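Local coordinates for uncharacterized protein (Methanosarcina mazei, PDB 3R6A), which is of unknown function but belongs to the glyoxalase/bleomycin resistance protein/dioxygenase superfamily and assembles as a pair of subunits, at residues T99-M103 with E114-S119. Numbering follows the deposited sequence.
Sequences TGRNM and EYVEHS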
loop_
_atom_site.group_PDB
_atom_site.type_symbol
_atom_site.label_atom_id
_atom_site.label_comp_id
_atom_site.label_asym_id
_atom_site.label_seq_id
_atom_site.Cartn_x
_atom_site.Cartn_y
_atom_site.Cartn_z
ATOM N N THR B 99 8.655 16.925 8.128
ATOM C CA THR B 99 7.201 16.895 8.169
ATOM C C THR B 99 6.612 16.496 9.523
ATOM O O THR B 99 5.399 16.496 9.692
ATOM C CB THR B 99 6.639 15.940 7.093
ATOM O OG1 THR B 99 7.219 14.639 7.257
ATOM C CG2 THR B 99 6.964 16.457 5.700
ATOM N N GLY B 100 7.467 16.161 10.484
ATOM C CA GLY B 100 6.978 15.771 11.796
ATOM C C GLY B 100 7.875 14.745 12.460
ATOM O O GLY B 100 9.020 15.035 12.783
ATOM N N ARG B 101 7.353 13.539 12.663
ATOM C CA ARG B 101 8.134 12.470 13.288
ATOM C C ARG B 101 7.753 11.135 12.670
ATOM O O ARG B 101 6.595 10.919 12.332
ATOM C CB ARG B 101 7.850 12.397 14.789
ATOM C CG ARG B 101 8.230 13.623 15.587
ATOM C CD ARG B 101 7.556 13.570 16.952
ATOM N NE ARG B 101 7.983 12.418 17.742
ATOM C CZ ARG B 101 7.204 11.775 18.607
ATOM N NH1 ARG B 101 5.950 12.165 18.791
ATOM N NH2 ARG B 101 7.678 10.750 19.297
ATOM N N ASN B 102 8.722 10.237 12.524
ATOM C CA ASN B 102 8.427 8.919 11.964
ATOM C C ASN B 102 9.133 7.847 12.775
ATOM O O ASN B 102 9.997 8.138 13.601
ATOM C CB ASN B 102 8.929 8.763 10.522
ATOM C CG ASN B 102 8.579 9.932 9.625
ATOM O OD1 ASN B 102 7.521 10.542 9.749
ATOM N ND2 ASN B 102 9.471 10.225 8.681
HETATM N N MSE B 103 8.741 6.603 12.521
HETATM C CA MSE B 103 9.359 5.433 13.135
HETATM C C MSE B 103 9.019 4.261 12.231
HETATM O O MSE B 103 7.995 4.270 11.543
HETATM C CB MSE B 103 8.847 5.178 14.556
HETATM C CG MSE B 103 7.389 4.793 14.668
HETATM SE SE MSE B 103 6.937 4.373 16.512
HETATM C CE MSE B 103 5.082 3.879 16.246
ATOM N N GLU B 114 5.931 1.789 8.237
ATOM C CA GLU B 114 6.440 3.095 8.625
ATOM C C GLU B 114 5.269 3.878 9.207
ATOM O O GLU B 114 4.233 4.028 8.556
ATOM C CB GLU B 114 7.005 3.854 7.422
ATOM C CG GLU B 114 7.386 5.284 7.758
ATOM C CD GLU B 114 7.781 6.086 6.539
ATOM O OE1 GLU B 114 7.132 5.916 5.483
ATOM O OE2 GLU B 114 8.730 6.895 6.644
ATOM N N TYR B 115 5.420 4.341 10.443
ATOM C CA TYR B 115 4.383 5.133 11.101
ATOM C C TYR B 115 4.826 6.591 11.043
ATOM O O TYR B 115 5.944 6.928 11.435
ATOM C CB TYR B 115 4.217 4.696 12.558
ATOM C CG TYR B 115 3.517 3.368 12.711
ATOM C CD1 TYR B 115 2.174 3.304 13.080
ATOM C CD2 TYR B 115 4.197 2.169 12.487
ATOM C CE1 TYR B 115 1.525 2.084 13.229
ATOM C CE2 TYR B 115 3.555 0.942 12.630
ATOM C CZ TYR B 115 2.219 0.907 13.006
ATOM O OH TYR B 115 1.585 -0.300 13.196
ATOM N N VAL B 116 3.946 7.457 10.556
ATOM C CA VAL B 116 4.286 8.867 10.431
ATOM C C VAL B 116 3.285 9.766 11.132
ATOM O O VAL B 116 2.084 9.509 11.115
ATOM C CB VAL B 116 4.350 9.275 8.946
ATOM C CG1 VAL B 116 4.739 10.742 8.822
ATOM C CG2 VAL B 116 5.341 8.389 8.208
ATOM N N GLU B 117 3.796 10.827 11.747
ATOM C CA GLU B 117 2.968 11.803 12.435
ATOM C C GLU B 117 3.328 13.148 11.817
ATOM O O GLU B 117 4.490 13.543 11.823
ATOM C CB GLU B 117 3.293 11.815 13.929
ATOM C CG GLU B 117 2.410 12.734 14.757
ATOM C CD GLU B 117 2.865 12.824 16.202
ATOM O OE1 GLU B 117 2.874 11.785 16.895
ATOM O OE2 GLU B 117 3.222 13.938 16.643
ATOM N N HIS B 118 2.340 13.838 11.261
ATOM C CA HIS B 118 2.579 15.134 10.642
ATOM C C HIS B 118 2.404 16.264 11.651
ATOM O O HIS B 118 1.481 16.246 12.467
ATOM C CB HIS B 118 1.620 15.336 9.463
ATOM C CG HIS B 118 1.990 14.558 8.237
ATOM N ND1 HIS B 118 1.111 14.352 7.197
ATOM C CD2 HIS B 118 3.151 13.965 7.874
ATOM C CE1 HIS B 118 1.715 13.665 6.242
ATOM N NE2 HIS B 118 2.953 13.418 6.628
ATOM N N SER B 119 3.303 17.239 11.601
ATOM C CA SER B 119 3.223 18.381 12.503
ATOM C C SER B 119 2.209 19.363 11.928
ATOM O O SER B 119 1.516 19.047 10.960
ATOM C CB SER B 119 4.595 19.046 12.637
ATOM O OG SER B 119 5.096 19.441 11.373
HETATM O O HOH W 1 5.267 12.705 5.634
#
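Arg101 and Glu117 pair in both directions through their backbones: Arg101 N gives to Glu117 O at 3.0 Å, and Glu117 N returns to Arg101 O at 2.9 Å. Their side chains run side by side off the same face and end in a long salt bridge, Arg101 NH1 to Glu117 OE1 at 3.6 Å, with guanidinium and carboxylate planes nearly perpendicular (87°). Met103 and Tyr115 form the next hydrogen-bonded pair, again with two backbone bonds, Tyr115 N reaching Met103 O at 2.8 Å. Placed between its backbone N and carbonyl carbon (chi1 66°), Met103 CG lies 3.8 Å from Tyr115 CB; the selenomethionine chain then extends until CE approaches the root of the tyrosine ring obliquely. On the other face Asn102 lies alongside the Val116 methyls. At the far end Ser119 N donates to Thr99 O at 2.9 Å, and one water bridges Thr99 OG1 and His118 NE2; the water lies in the imidazole plane, 2.6 Å from NE2. Further out, Asp77 forms a salt bridge with Arg101 NH2, and Leu76 N hydrogen-bonds Glu117 OE1, tying both charges to the start of helix 76-84. Leu83 packs on both Met103 and Tyr115, while His107 NE2 hydrogen-bonds the tyrosine hydroxyl. Strands 100-106 and 112-118 are the closing hairpin of a beta-alpha-beta-beta-beta module, the glyoxalase-superfamily unit, with helix 76-84 over its Arg101, Met103, Tyr115 and Glu117 face.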